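Local coordinates for glycerol-3-phosphate dehydrogenase [NAD(+)] (PDB 6IUY), which probably catalyses the NAD-dependent interconversion of sn-glycerol 3-phosphate and dihydroxyacetone phosphate, and also carries a haloacid dehalogenase-like domain with a bound magnesium ion, at residues K464-V469 / V565-E570; S486-G491 / A522-G527. One frame throughout, in Å; residues are numbered along the deposited sequence.

Contact 1 (K464-V469 / V565-E570) and contact 2 (S486-G491 / A522-G527) illustrate how a helical domain can build a substrate pocket from packed helices. Their centres lie 12 Å apart, and contact 2 is nested in the chain loop that contact 1 closes. Helix 454-477, one side of contact 1, also packs against both segments of contact 2: A468 CB rests 3.5 Å from S523 O, while V467 CG2 meets G491 CA at 3.6 Å. Both contacts reach the bound 1,3-dihydroxyacetonephosphate, contact 1 through K464 and N465, contact 2 through S523 and G527. Towards the cofactor, T567 of contact 1 has its side chain about 7 Å from NAD; contact 2 extends instead to the second subunit.

Contact 1: residues K464-V469 / V565-E570; sequences KNIVAV and VLTSDE. With 13P (1,3-dihydroxyacetonephosphate), chain D.
I466 carries the apolar part of this interface, laying its ethyl branch against the backbone and methyl of T567 and the start of S568. Its CG1 stands 3.8 Å from T567 CG2, and the terminal CD1 reaches T567 O at the same 3.8 Å. With CG1 anti to the carbonyl carbon (chi1 -61°) and the chain then extended, the branch is directed across the T567 side chain to the backbone of T567 and S568. One turn later V469 CG2 approaches V565 CG2 more loosely, at 4.3 Å. F587 and I590 of helix 585-594 also pack on I466.

These are two helices of the C-terminal helical domain, 454-477 and 564-577, whose segments pass at 8.2 Å between axes with 113° between their directions, so burial is confined to the few residues at the crossing.

The polar link runs through one water. N465 ND2 donates to it over 2.7 Å, and the water donates in turn to T567 OG1 at 2.9 Å, a hydroxyl that is also hydrogen-bonded to Q563 O. The same N465 amide borders the dihydroxyacetone phosphate pocket, with ND2 3.5 Å from C3 of the ligand. K464, on the side turned from helix 564-577, also lines that pocket, although the modelled place of its NZ is doubtful.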
ATOM      1  N   LYS A 464       9.026 -10.378   3.305  1.00 34.43           N
ATOM      2  CA  LYS A 464       8.777  -9.632   4.526  1.00 35.92           C
ATOM      3  C   LYS A 464       9.470 -10.238   5.753  1.00 38.86           C
ATOM      4  O   LYS A 464       9.679  -9.540   6.754  1.00 33.19           O
ATOM      5  CB  LYS A 464       7.267  -9.518   4.751  1.00 38.40           C
ATOM      6  CG  LYS A 464       6.751 -10.063   6.045  1.00 44.53           C
ATOM      7  CD  LYS A 464       6.720 -11.551   6.078  1.00 39.52           C
ATOM      8  CE  LYS A 464       5.900 -11.978   7.267  1.00 41.97           C
ATOM      9  NZ  LYS A 464       6.175 -13.342   7.767  1.00 37.65           N
ATOM     10  N   ASN A 465       9.840 -11.519   5.674  1.00 35.27           N
ATOM     11  CA  ASN A 465      10.551 -12.173   6.773  1.00 37.27           C
ATOM     12  C   ASN A 465      11.984 -11.712   6.823  1.00 32.43           C
ATOM     13  O   ASN A 465      12.612 -11.771   7.866  1.00 34.80           O
ATOM     14  CB  ASN A 465      10.522 -13.712   6.653  1.00 36.13           C
ATOM     15  CG  ASN A 465       9.226 -14.309   7.155  1.00 37.86           C
ATOM     16  OD1 ASN A 465       8.612 -13.787   8.083  1.00 34.20           O
ATOM     17  ND2 ASN A 465       8.792 -15.404   6.531  1.00 37.89           N
ATOM     18  N   ILE A 466      12.527 -11.283   5.693  1.00 29.71           N
ATOM     19  CA  ILE A 466      13.839 -10.634   5.735  1.00 36.28           C
ATOM     20  C   ILE A 466      13.737  -9.328   6.541  1.00 38.16           C
ATOM     21  O   ILE A 466      14.520  -9.100   7.457  1.00 39.77           O
ATOM     22  CB  ILE A 466      14.390 -10.280   4.332  1.00 39.52           C
ATOM     23  CG1 ILE A 466      14.571 -11.522   3.461  1.00 37.34           C
ATOM     24  CG2 ILE A 466      15.716  -9.484   4.459  1.00 35.02           C
ATOM     25  CD1 ILE A 466      15.061 -11.184   2.042  1.00 35.58           C
ATOM     26  N   VAL A 467      12.771  -8.471   6.192  1.00 34.75           N
ATOM     27  CA  VAL A 467      12.586  -7.193   6.904  1.00 39.46           C
ATOM     28  C   VAL A 467      12.329  -7.424   8.388  1.00 40.10           C
ATOM     29  O   VAL A 467      12.758  -6.627   9.217  1.00 39.48           O
ATOM     30  CB  VAL A 467      11.399  -6.345   6.323  1.00 37.04           C
ATOM     31  CG1 VAL A 467      11.313  -5.006   7.018  1.00 35.65           C
ATOM     32  CG2 VAL A 467      11.557  -6.140   4.826  1.00 36.33           C
ATOM     33  N   ALA A 468      11.630  -8.510   8.737  1.00 36.95           N
ATOM     34  CA  ALA A 468      11.338  -8.782  10.147  1.00 36.06           C
ATOM     35  C   ALA A 468      12.618  -9.123  10.911  1.00 38.95           C
ATOM     36  O   ALA A 468      12.720  -8.827  12.111  1.00 36.70           O
ATOM     37  CB  ALA A 468      10.306  -9.913  10.301  1.00 35.57           C
ATOM     38  N   VAL A 469      13.586  -9.747  10.236  1.00 35.42           N
ATOM     39  CA  VAL A 469      14.905  -9.963  10.846  1.00 33.62           C
ATOM     40  C   VAL A 469      15.560  -8.610  11.103  1.00 34.56           C
ATOM     41  O   VAL A 469      16.035  -8.338  12.209  1.00 33.65           O
ATOM     42  CB  VAL A 469      15.823 -10.851   9.962  1.00 34.23           C
ATOM     43  CG1 VAL A 469      17.279 -10.856  10.486  1.00 34.18           C
ATOM     44  CG2 VAL A 469      15.291 -12.287   9.953  1.00 38.48           C
ATOM     45  N   VAL A 565      16.166 -15.830   7.924  1.00 33.86           N
ATOM     46  CA  VAL A 565      17.589 -15.870   7.608  1.00 38.07           C
ATOM     47  C   VAL A 565      17.844 -16.743   6.381  1.00 40.27           C
ATOM     48  O   VAL A 565      18.662 -16.390   5.517  1.00 41.51           O
ATOM     49  CB  VAL A 565      18.409 -16.372   8.805  1.00 36.40           C
ATOM     50  CG1 VAL A 565      19.832 -16.696   8.379  1.00 38.63           C
ATOM     51  CG2 VAL A 565      18.385 -15.327   9.905  1.00 36.79           C
ATOM     52  N   LEU A 566      17.134 -17.870   6.289  1.00 41.07           N
ATOM     53  CA  LEU A 566      17.129 -18.667   5.058  1.00 41.66           C
ATOM     54  C   LEU A 566      16.676 -17.803   3.875  1.00 39.83           C
ATOM     55  O   LEU A 566      17.260 -17.850   2.791  1.00 37.41           O
ATOM     56  CB  LEU A 566      16.211 -19.887   5.198  1.00 42.04           C
ATOM     57  CG  LEU A 566      16.660 -20.994   6.162  1.00 43.70           C
ATOM     58  CD1 LEU A 566      15.546 -22.021   6.340  1.00 42.23           C
ATOM     59  CD2 LEU A 566      17.913 -21.660   5.660  1.00 39.20           C
ATOM     60  N   THR A 567      15.639 -17.000   4.082  1.00 37.10           N
ATOM     61  CA  THR A 567      15.147 -16.166   2.989  1.00 39.78           C
ATOM     62  C   THR A 567      16.166 -15.069   2.670  1.00 38.83           C
ATOM     63  O   THR A 567      16.357 -14.720   1.520  1.00 39.77           O
ATOM     64  CB  THR A 567      13.780 -15.539   3.327  1.00 38.32           C
ATOM     65  OG1 THR A 567      12.885 -16.558   3.788  1.00 40.36           O
ATOM     66  CG2 THR A 567      13.175 -14.825   2.116  1.00 35.47           C
ATOM     67  N   SER A 568      16.827 -14.530   3.693  1.00 39.36           N
ATOM     68  CA  SER A 568      17.880 -13.533   3.467  1.00 39.89           C
ATOM     69  C   SER A 568      18.961 -14.095   2.544  1.00 42.47           C
ATOM     70  O   SER A 568      19.375 -13.434   1.582  1.00 41.13           O
ATOM     71  CB  SER A 568      18.514 -13.091   4.798  1.00 36.78           C
ATOM     72  OG  SER A 568      19.431 -12.027   4.602  1.00 38.42           O
ATOM     73  N   ASP A 569      19.423 -15.308   2.844  1.00 39.02           N
ATOM     74  CA  ASP A 569      20.467 -15.943   2.036  1.00 41.51           C
ATOM     75  C   ASP A 569      19.959 -16.236   0.635  1.00 40.85           C
ATOM     76  O   ASP A 569      20.670 -16.020  -0.339  1.00 41.94           O
ATOM     77  CB  ASP A 569      20.983 -17.241   2.685  1.00 43.75           C
ATOM     78  CG  ASP A 569      21.750 -16.996   3.986  1.00 48.43           C
ATOM     79  OD1 ASP A 569      22.116 -15.832   4.278  1.00 51.10           O
ATOM     80  OD2 ASP A 569      22.000 -17.976   4.724  1.00 52.68           O
ATOM     81  N   GLU A 570      18.732 -16.719   0.513  1.00 40.36           N
ATOM     82  CA  GLU A 570      18.226 -17.039  -0.821  1.00 44.11           C
ATOM     83  C   GLU A 570      18.246 -15.798  -1.721  1.00 45.30           C
ATOM     84  O   GLU A 570      18.766 -15.834  -2.835  1.00 49.47           O
ATOM     85  CB  GLU A 570      16.816 -17.632  -0.739  1.00 41.72           C
ATOM     86  CG  GLU A 570      16.792 -19.022  -0.085  1.00 46.89           C
ATOM     87  CD  GLU A 570      15.550 -19.265   0.781  1.00 49.09           C
ATOM     88  OE1 GLU A 570      14.545 -18.512   0.632  1.00 44.42           O
ATOM     89  OE2 GLU A 570      15.587 -20.211   1.612  1.00 42.75           O
TER
HETATM   90  P   13P D 702       7.410 -15.373  11.785  0.61 45.18           P
HETATM   91  O1P 13P D 702       6.577 -14.457  10.921  0.86 48.23           O
HETATM   92  O2P 13P D 702       6.585 -15.672  13.004  0.88 38.29           O
HETATM   93  O3P 13P D 702       8.676 -14.640  12.139  0.33 40.72           O
HETATM   94  O1  13P D 702       7.836 -16.765  11.126  0.26 42.05           O
HETATM   95  C1  13P D 702       7.646 -17.053   9.760  1.00 39.52           C
HETATM   96  C2  13P D 702       6.226 -16.702   9.464  1.00 40.87           C
HETATM   97  O2  13P D 702       5.386 -16.820  10.331  0.10 41.08           O
HETATM   98  C3  13P D 702       5.826 -16.193   8.108  1.00 45.16           C
HETATM   99  O3  13P D 702       4.859 -15.170   8.284  0.26 40.68           O
HETATM  100  O   HOH W   1      10.097 -16.061   4.218  1.00 38.83           O

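Contact 2: residues S486-G491 / A522-G527; sequences SILRQG and ASSYGG. With 13P (1,3-dihydroxyacetonephosphate), chain D.
In the helical C-terminal domain, which supplies much of the dihydroxyacetone phosphate pocket, helices 481-502 and 514-526 meet through L488, which reaches S524 and Y525. The leucine is the single residue of its segment to touch the other helix, and its two methyls divide the work. CD1 lies 3.8 Å from S524 OG and CD2 is 3.9 Å from S524 CB, so both branches rest against the serine side chain. CD2 also arrives at the edge of the Y525 ring, near its plane, 3.9 Å from CE1. A first torsion of -96°, off the usual staggered value, helps place the fork between these partners. S524 OG points back along its own helix and is hydrogen-bonded to L520 O; its contact with the leucine is van der Waals. An alanine at L488 would remove both methyls and probably open a gap beside S524 CB and the CE1 edge of Y525.

That ring matters beyond the subunit: it stacks on Y525 of the second subunit, and K484 of its own chain makes a cation-pi contact with it. On helix 481-502, R489 NH2 donates to Q490 OE1 over 2.8 Å, on a lone pair in the carbonyl plane, while its NE forms a salt bridge with E423 of the second subunit.

At the other end of segment 522-527 the chain turns to the ligand. G527 occupies the N-cap position before helix 528-541, whose R528 N and N529 N bind 1,3-dihydroxyacetonephosphate, and G527 CA lies 3.5 Å from phosphate oxygen O2P.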
ATOM      1  N   SER A 486      11.823   3.514   9.900  1.00 38.81           N
ATOM      2  CA  SER A 486      12.699   3.596   8.738  1.00 44.41           C
ATOM      3  C   SER A 486      13.034   2.221   8.163  1.00 43.90           C
ATOM      4  O   SER A 486      12.963   2.007   6.942  1.00 41.99           O
ATOM      5  CB  SER A 486      13.988   4.323   9.091  1.00 45.42           C
ATOM      6  OG  SER A 486      13.684   5.640   9.490  1.00 48.81           O
ATOM      7  N   ILE A 487      13.397   1.288   9.034  1.00 45.81           N
ATOM      8  CA  ILE A 487      13.691  -0.075   8.577  1.00 42.06           C
ATOM      9  C   ILE A 487      12.490  -0.649   7.850  1.00 37.52           C
ATOM     10  O   ILE A 487      12.623  -1.222   6.779  1.00 40.66           O
ATOM     11  CB  ILE A 487      14.075  -0.991   9.739  1.00 41.42           C
ATOM     12  CG1 ILE A 487      15.315  -0.434  10.431  1.00 37.04           C
ATOM     13  CG2 ILE A 487      14.330  -2.430   9.232  1.00 39.61           C
ATOM     14  CD1 ILE A 487      15.659  -1.101  11.755  1.00 41.10           C
ATOM     15  N   LEU A 488      11.305  -0.466   8.410  1.00 43.13           N
ATOM     16  CA  LEU A 488      10.107  -0.962   7.746  1.00 45.07           C
ATOM     17  C   LEU A 488       9.822  -0.245   6.421  1.00 47.25           C
ATOM     18  O   LEU A 488       9.458  -0.893   5.408  1.00 43.62           O
ATOM     19  CB  LEU A 488       8.896  -0.851   8.672  1.00 43.20           C
ATOM     20  CG  LEU A 488       8.690  -2.209   9.385  1.00 45.25           C
ATOM     21  CD1 LEU A 488       9.932  -2.552  10.212  1.00 34.57           C
ATOM     22  CD2 LEU A 488       7.437  -2.206  10.248  1.00 39.20           C
ATOM     23  N   ARG A 489       9.983   1.077   6.423  1.00 43.25           N
ATOM     24  CA  ARG A 489       9.761   1.870   5.215  1.00 43.31           C
ATOM     25  C   ARG A 489      10.688   1.415   4.101  1.00 40.91           C
ATOM     26  O   ARG A 489      10.235   1.123   2.997  1.00 42.90           O
ATOM     27  CB  ARG A 489       9.981   3.366   5.472  1.00 44.34           C
ATOM     28  CG  ARG A 489       9.552   4.200   4.264  1.00 46.29           C
ATOM     29  CD  ARG A 489      10.394   5.428   4.049  1.00 46.30           C
ATOM     30  NE  ARG A 489      11.825   5.183   4.194  1.00 44.46           N
ATOM     31  CZ  ARG A 489      12.606   4.697   3.241  1.00 44.04           C
ATOM     32  NH1 ARG A 489      12.086   4.360   2.071  1.00 44.20           N
ATOM     33  NH2 ARG A 489      13.911   4.532   3.465  1.00 46.20           N
ATOM     34  N   GLN A 490      11.988   1.375   4.386  1.00 38.76           N
ATOM     35  CA  GLN A 490      12.953   0.931   3.395  1.00 38.87           C
ATOM     36  C   GLN A 490      12.686  -0.533   2.979  1.00 44.61           C
ATOM     37  O   GLN A 490      12.787  -0.907   1.802  1.00 39.77           O
ATOM     38  CB  GLN A 490      14.360   1.087   3.944  1.00 40.29           C
ATOM     39  CG  GLN A 490      15.461   0.652   2.986  1.00 41.81           C
ATOM     40  CD  GLN A 490      15.597   1.568   1.775  1.00 47.85           C
ATOM     41  OE1 GLN A 490      15.142   2.718   1.784  1.00 45.33           O
ATOM     42  NE2 GLN A 490      16.225   1.058   0.724  1.00 45.19           N
ATOM     43  N   GLY A 491      12.332  -1.361   3.953  1.00 45.41           N
ATOM     44  CA  GLY A 491      12.038  -2.747   3.676  1.00 42.59           C
ATOM     45  C   GLY A 491      10.874  -2.896   2.732  1.00 40.24           C
ATOM     46  O   GLY A 491      10.934  -3.660   1.774  1.00 39.18           O
ATOM     47  N   ALA A 522       2.865  -6.910  11.412  1.00 37.47           N
ATOM     48  CA  ALA A 522       2.632  -7.969  12.397  1.00 39.16           C
ATOM     49  C   ALA A 522       3.880  -8.788  12.618  1.00 35.48           C
ATOM     50  O   ALA A 522       4.215  -9.111  13.753  1.00 43.31           O
ATOM     51  CB  ALA A 522       1.471  -8.877  11.963  1.00 33.01           C
ATOM     52  N   SER A 523       4.584  -9.122  11.545  1.00 38.03           N
ATOM     53  CA  SER A 523       5.785  -9.948  11.685  1.00 38.74           C
ATOM     54  C   SER A 523       6.973  -9.187  12.232  1.00 38.74           C
ATOM     55  O   SER A 523       7.879  -9.783  12.847  1.00 38.92           O
ATOM     56  CB  SER A 523       6.146 -10.575  10.341  1.00 39.92           C
ATOM     57  OG  SER A 523       5.006 -11.263   9.853  1.00 39.32           O
ATOM     58  N   SER A 524       6.988  -7.875  12.002  1.00 40.20           N
ATOM     59  CA  SER A 524       8.067  -7.024  12.494  1.00 33.02           C
ATOM     60  C   SER A 524       7.828  -6.668  13.946  1.00 33.39           C
ATOM     61  O   SER A 524       8.760  -6.362  14.668  1.00 36.09           O
ATOM     62  CB  SER A 524       8.198  -5.760  11.634  1.00 39.93           C
ATOM     63  OG  SER A 524       8.578  -6.124  10.318  1.00 35.18           O
ATOM     64  N   TYR A 525       6.577  -6.748  14.396  1.00 38.28           N
ATOM     65  CA  TYR A 525       6.307  -6.449  15.790  1.00 39.60           C
ATOM     66  C   TYR A 525       5.935  -7.690  16.623  1.00 41.99           C
ATOM     67  O   TYR A 525       6.053  -7.661  17.840  1.00 43.69           O
ATOM     68  CB  TYR A 525       5.207  -5.370  15.907  1.00 37.06           C
ATOM     69  CG  TYR A 525       5.725  -3.972  15.579  1.00 43.98           C
ATOM     70  CD1 TYR A 525       5.886  -3.556  14.259  1.00 41.07           C
ATOM     71  CD2 TYR A 525       6.092  -3.083  16.596  1.00 45.71           C
ATOM     72  CE1 TYR A 525       6.376  -2.279  13.960  1.00 44.14           C
ATOM     73  CE2 TYR A 525       6.579  -1.819  16.303  1.00 42.80           C
ATOM     74  CZ  TYR A 525       6.712  -1.425  14.992  1.00 40.53           C
ATOM     75  OH  TYR A 525       7.199  -0.174  14.716  1.00 54.46           O
ATOM     76  N   GLY A 526       5.515  -8.782  15.996  1.00 36.83           N
ATOM     77  CA  GLY A 526       5.051  -9.910  16.787  1.00 37.22           C
ATOM     78  C   GLY A 526       5.457 -11.295  16.317  1.00 38.62           C
ATOM     79  O   GLY A 526       4.882 -12.270  16.761  1.00 41.01           O
ATOM     80  N   GLY A 527       6.432 -11.401  15.420  1.00 38.85           N
ATOM     81  CA  GLY A 527       6.720 -12.699  14.820  1.00 37.70           C
ATOM     82  C   GLY A 527       7.956 -13.374  15.377  1.00 42.43           C
ATOM     83  O   GLY A 527       8.650 -12.829  16.247  1.00 37.62           O
TER
HETATM   84  P   13P D 702       7.410 -15.373  11.785  0.61 45.18           P
HETATM   85  O1P 13P D 702       6.577 -14.457  10.921  0.86 48.23           O
HETATM   86  O2P 13P D 702       6.585 -15.672  13.004  0.88 38.29           O
HETATM   87  O3P 13P D 702       8.676 -14.640  12.139  0.33 40.72           O
HETATM   88  O1  13P D 702       7.836 -16.765  11.126  0.26 42.05           O
HETATM   89  C1  13P D 702       7.646 -17.053   9.760  1.00 39.52           C
HETATM   90  C2  13P D 702       6.226 -16.702   9.464  1.00 40.87           C
HETATM   91  O2  13P D 702       5.386 -16.820  10.331  0.10 41.08           O
HETATM   92  C3  13P D 702       5.826 -16.193   8.108  1.00 45.16           C
HETATM   93  O3  13P D 702       4.859 -15.170   8.284  0.26 40.68           O